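Local coordinates for protein desmoplakin (Homo sapiens, PDB 3R6N) that belongs to the desmosomal cell-adhesion machinery, where it probably links junctional plaques to intermediate filaments through a plakin domain containing a rigid run of spectrin repeats, at residues C14-M25 / H44-Y54. Numbering follows the deposited sequence.
Sequences CLGWMRQQRAEM and HRGIHNSIGDY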
loop_
_atom_site.group_PDB
_atom_site.type_symbol
_atom_site.label_atom_id
_atom_site.label_comp_id
_atom_site.label_asym_id
_atom_site.label_seq_id
_atom_site.Cartn_x
_atom_site.Cartn_y
_atom_site.Cartn_z
ATOM N N CYS A 14 -24.170 -45.465 54.432
ATOM C CA CYS A 14 -23.483 -44.177 54.415
ATOM C C CYS A 14 -22.404 -44.124 53.345
ATOM O O CYS A 14 -22.408 -43.239 52.493
ATOM C CB CYS A 14 -22.862 -43.874 55.776
ATOM S SG CYS A 14 -23.958 -43.028 56.916
ATOM N N LEU A 15 -21.472 -45.070 53.401
ATOM C CA LEU A 15 -20.396 -45.126 52.422
ATOM C C LEU A 15 -20.966 -45.287 51.019
ATOM O O LEU A 15 -20.325 -44.933 50.035
ATOM C CB LEU A 15 -19.438 -46.275 52.739
ATOM C CG LEU A 15 -18.678 -46.208 54.067
ATOM C CD1 LEU A 15 -17.722 -47.384 54.184
ATOM C CD2 LEU A 15 -17.923 -44.898 54.200
ATOM N N GLY A 16 -22.180 -45.820 50.940
ATOM C CA GLY A 16 -22.844 -46.034 49.668
ATOM C C GLY A 16 -23.418 -44.761 49.081
ATOM O O GLY A 16 -23.366 -44.545 47.871
ATOM N N TRP A 17 -23.975 -43.913 49.937
ATOM C CA TRP A 17 -24.500 -42.638 49.480
ATOM C C TRP A 17 -23.362 -41.653 49.252
ATOM O O TRP A 17 -23.382 -40.876 48.297
ATOM C CB TRP A 17 -25.500 -42.064 50.482
ATOM C CG TRP A 17 -26.047 -40.741 50.054
ATOM C CD1 TRP A 17 -27.114 -40.521 49.232
ATOM C CD2 TRP A 17 -25.542 -39.450 50.412
ATOM N NE1 TRP A 17 -27.307 -39.171 49.060
ATOM C CE2 TRP A 17 -26.357 -38.492 49.775
ATOM C CE3 TRP A 17 -24.482 -39.010 51.211
ATOM C CZ2 TRP A 17 -26.146 -37.123 49.914
ATOM C CZ3 TRP A 17 -24.274 -37.647 51.346
ATOM C CH2 TRP A 17 -25.102 -36.721 50.701
ATOM N N MET A 18 -22.366 -41.697 50.129
ATOM C CA MET A 18 -21.216 -40.805 50.026
ATOM C C MET A 18 -20.361 -41.069 48.788
ATOM O O MET A 18 -19.666 -40.180 48.304
ATOM C CB MET A 18 -20.351 -40.890 51.285
ATOM C CG MET A 18 -20.787 -39.943 52.387
ATOM S SD MET A 18 -19.516 -39.738 53.639
ATOM C CE MET A 18 -19.593 -41.326 54.458
ATOM N N ARG A 19 -20.414 -42.295 48.283
ATOM C CA ARG A 19 -19.633 -42.655 47.109
ATOM C C ARG A 19 -20.474 -42.568 45.845
ATOM O O ARG A 19 -19.946 -42.388 44.751
ATOM C CB ARG A 19 -19.012 -44.042 47.280
ATOM C CG ARG A 19 -17.874 -44.051 48.292
ATOM C CD ARG A 19 -17.540 -45.449 48.779
ATOM N NE ARG A 19 -16.537 -45.416 49.840
ATOM C CZ ARG A 19 -16.149 -46.477 50.541
ATOM N NH1 ARG A 19 -16.682 -47.668 50.301
ATOM N NH2 ARG A 19 -15.230 -46.344 51.488
ATOM N N GLN A 20 -21.788 -42.680 45.997
ATOM C CA GLN A 20 -22.680 -42.470 44.869
ATOM C C GLN A 20 -22.689 -40.990 44.495
ATOM O O GLN A 20 -23.019 -40.625 43.366
ATOM C CB GLN A 20 -24.094 -42.959 45.186
ATOM C CG GLN A 20 -25.038 -42.928 43.992
ATOM C CD GLN A 20 -24.482 -43.672 42.791
ATOM O OE1 GLN A 20 -23.816 -44.698 42.934
ATOM N NE2 GLN A 20 -24.748 -43.153 41.596
ATOM N N GLN A 21 -22.315 -40.142 45.450
ATOM C CA GLN A 21 -22.187 -38.709 45.201
ATOM C C GLN A 21 -20.898 -38.399 44.445
ATOM O O GLN A 21 -20.864 -37.497 43.611
ATOM C CB GLN A 21 -22.228 -37.921 46.509
ATOM C CG GLN A 21 -23.541 -38.029 47.260
ATOM C CD GLN A 21 -24.708 -37.477 46.472
ATOM O OE1 GLN A 21 -24.875 -36.262 46.354
ATOM N NE2 GLN A 21 -25.528 -38.370 45.925
ATOM N N ARG A 22 -19.837 -39.147 44.743
ATOM C CA ARG A 22 -18.570 -38.986 44.037
ATOM C C ARG A 22 -18.728 -39.418 42.587
ATOM O O ARG A 22 -18.187 -38.792 41.679
ATOM C CB ARG A 22 -17.463 -39.810 44.696
ATOM C CG ARG A 22 -17.251 -39.510 46.165
ATOM C CD ARG A 22 -16.137 -40.370 46.744
ATOM N NE ARG A 22 -14.814 -39.902 46.344
ATOM C CZ ARG A 22 -14.053 -39.100 47.084
ATOM N NH1 ARG A 22 -14.485 -38.681 48.266
ATOM N NH2 ARG A 22 -12.859 -38.719 46.646
ATOM N N ALA A 23 -19.472 -40.500 42.382
ATOM C CA ALA A 23 -19.717 -41.024 41.047
ATOM C C ALA A 23 -20.422 -39.985 40.187
ATOM O O ALA A 23 -20.028 -39.740 39.049
ATOM C CB ALA A 23 -20.542 -42.295 41.123
ATOM N N GLU A 24 -21.465 -39.376 40.738
ATOM C CA GLU A 24 -22.242 -38.391 39.999
ATOM C C GLU A 24 -21.413 -37.175 39.611
ATOM O O GLU A 24 -21.517 -36.682 38.490
ATOM C CB GLU A 24 -23.468 -37.955 40.799
ATOM C CG GLU A 24 -24.525 -39.032 40.948
ATOM C CD GLU A 24 -25.737 -38.548 41.716
ATOM O OE1 GLU A 24 -25.904 -37.314 41.844
ATOM O OE2 GLU A 24 -26.520 -39.398 42.194
ATOM N N MET A 25 -20.592 -36.686 40.533
ATOM C CA MET A 25 -19.801 -35.494 40.252
ATOM C C MET A 25 -18.501 -35.796 39.511
ATOM O O MET A 25 -17.676 -34.910 39.315
ATOM C CB MET A 25 -19.536 -34.677 41.521
ATOM C CG MET A 25 -18.894 -35.440 42.662
ATOM S SD MET A 25 -18.448 -34.345 44.032
ATOM C CE MET A 25 -16.998 -33.540 43.357
ATOM N N HIS A 44 -24.258 -28.833 40.477
ATOM C CA HIS A 44 -23.351 -29.121 41.581
ATOM C C HIS A 44 -23.704 -28.348 42.843
ATOM O O HIS A 44 -23.560 -28.865 43.948
ATOM C CB HIS A 44 -21.903 -28.830 41.185
ATOM C CG HIS A 44 -20.909 -29.178 42.249
ATOM N ND1 HIS A 44 -20.688 -30.473 42.665
ATOM C CD2 HIS A 44 -20.079 -28.400 42.984
ATOM C CE1 HIS A 44 -19.763 -30.479 43.609
ATOM N NE2 HIS A 44 -19.378 -29.234 43.821
ATOM N N ARG A 45 -24.156 -27.108 42.681
ATOM C CA ARG A 45 -24.572 -26.306 43.827
ATOM C C ARG A 45 -25.618 -27.068 44.637
ATOM O O ARG A 45 -25.693 -26.929 45.857
ATOM C CB ARG A 45 -25.123 -24.945 43.379
ATOM C CG ARG A 45 -25.704 -24.106 44.514
ATOM C CD ARG A 45 -26.240 -22.759 44.033
ATOM N NE ARG A 45 -25.169 -21.839 43.647
ATOM C CZ ARG A 45 -24.900 -21.479 42.394
ATOM N NH1 ARG A 45 -25.631 -21.953 41.393
ATOM N NH2 ARG A 45 -23.903 -20.640 42.145
ATOM N N GLY A 46 -26.417 -27.878 43.948
ATOM C CA GLY A 46 -27.450 -28.665 44.597
ATOM C C GLY A 46 -26.873 -29.871 45.312
ATOM O O GLY A 46 -27.406 -30.325 46.329
ATOM N N ILE A 47 -25.775 -30.388 44.773
ATOM C CA ILE A 47 -25.103 -31.542 45.350
ATOM C C ILE A 47 -24.181 -31.130 46.495
ATOM O O ILE A 47 -24.028 -31.861 47.472
ATOM C CB ILE A 47 -24.307 -32.310 44.279
ATOM C CG1 ILE A 47 -25.265 -32.970 43.287
ATOM C CG2 ILE A 47 -23.406 -33.353 44.918
ATOM C CD1 ILE A 47 -24.590 -33.933 42.335
ATOM N N HIS A 48 -23.574 -29.955 46.373
ATOM C CA HIS A 48 -22.676 -29.444 47.401
ATOM C C HIS A 48 -23.440 -29.072 48.665
ATOM O O HIS A 48 -23.085 -29.506 49.760
ATOM C CB HIS A 48 -21.911 -28.229 46.886
ATOM C CG HIS A 48 -20.991 -27.623 47.896
ATOM N ND1 HIS A 48 -19.690 -28.048 48.068
ATOM C CD2 HIS A 48 -21.180 -26.623 48.789
ATOM C CE1 HIS A 48 -19.120 -27.335 49.021
ATOM N NE2 HIS A 48 -20.003 -26.464 49.476
ATOM N N ASN A 49 -24.483 -28.262 48.512
ATOM C CA ASN A 49 -25.315 -27.877 49.645
ATOM C C ASN A 49 -26.034 -29.083 50.237
ATOM O O ASN A 49 -26.590 -29.015 51.332
ATOM C CB ASN A 49 -26.325 -26.801 49.236
ATOM C CG ASN A 49 -25.672 -25.456 48.975
ATOM O OD1 ASN A 49 -24.686 -25.097 49.618
ATOM N ND2 ASN A 49 -26.221 -24.705 48.027
ATOM N N SER A 50 -26.011 -30.190 49.502
ATOM C CA SER A 50 -26.649 -31.423 49.940
ATOM C C SER A 50 -25.741 -32.200 50.887
ATOM O O SER A 50 -26.190 -32.711 51.914
ATOM C CB SER A 50 -27.013 -32.286 48.731
ATOM O OG SER A 50 -27.781 -33.412 49.115
ATOM N N ILE A 51 -24.461 -32.287 50.541
ATOM C CA ILE A 51 -23.505 -33.002 51.373
ATOM C C ILE A 51 -23.025 -32.119 52.520
ATOM O O ILE A 51 -22.553 -32.613 53.543
ATOM C CB ILE A 51 -22.289 -33.498 50.566
ATOM C CG1 ILE A 51 -21.257 -32.385 50.412
ATOM C CG2 ILE A 51 -22.722 -34.049 49.213
ATOM C CD1 ILE A 51 -19.951 -32.870 49.836
ATOM N N GLY A 52 -23.138 -30.809 52.339
ATOM C CA GLY A 52 -22.833 -29.878 53.407
ATOM C C GLY A 52 -23.840 -30.050 54.525
ATOM O O GLY A 52 -23.502 -29.962 55.704
ATOM N N ASP A 53 -25.088 -30.307 54.145
ATOM C CA ASP A 53 -26.154 -30.536 55.110
ATOM C C ASP A 53 -26.057 -31.932 55.703
ATOM O O ASP A 53 -26.605 -32.207 56.770
ATOM C CB ASP A 53 -27.521 -30.345 54.457
ATOM C CG ASP A 53 -27.880 -28.886 54.278
ATOM O OD1 ASP A 53 -26.991 -28.093 53.898
ATOM O OD2 ASP A 53 -29.052 -28.528 54.526
ATOM N N TYR A 54 -25.348 -32.812 55.008
ATOM C CA TYR A 54 -25.232 -34.200 55.431
ATOM C C TYR A 54 -24.309 -34.368 56.634
ATOM O O TYR A 54 -24.278 -35.430 57.251
ATOM C CB TYR A 54 -24.737 -35.061 54.274
ATOM C CG TYR A 54 -24.906 -36.542 54.498
ATOM C CD1 TYR A 54 -26.155 -37.138 54.390
ATOM C CD2 TYR A 54 -23.817 -37.349 54.803
ATOM C CE1 TYR A 54 -26.318 -38.494 54.587
ATOM C CE2 TYR A 54 -23.968 -38.711 55.003
ATOM C CZ TYR A 54 -25.223 -39.278 54.892
ATOM O OH TYR A 54 -25.388 -40.630 55.086
#
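H44 meets M25 at the end of this interface, and its NE2 is tied by a hydrogen bond to the backbone O of S85 on helix 68-117. That bond helps to fix the imidazole while its CE1 edge faces the sulfur of M25, SD lying 4.1 Å from CE1 and near the ring plane. M25 is the first residue beyond helix 5-24, and its carbonyl O accepts a hydrogen bond from R88 NH2 on helix 68-117.

At the other end W17 and Y54 stack face to face, centroids 4.2 Å apart and planes tilted by 29°. With its CG anti to the backbone N (chi1 179°), W17 reaches across so that CZ3 sits over the middle of the Y54 ring, 3.4 Å from Y54 CG. The opposite indole face is covered by Q21 CG. I51 CG2 touches W17 CH2 at 3.9 Å, and C14 SG lies at the phenol edge, 3.3 Å from Y54 OH.

Between these ends, I47 makes van der Waals contacts through two branches: CG2 packs 3.6 Å from Q21 OE1, and CD1 3.7 Å from E24 OE1.

The helix segments run nearly antiparallel (160°), their axes approaching to 11.6 Å, in a three-helix packing consistent with a spectrin-type bundle. With no clear hydrogen bond between them, their cohesion rests on stacking, apolar and sulfur contacts, while H44 NE2 and M25 O find their polar partners on helix 68-117.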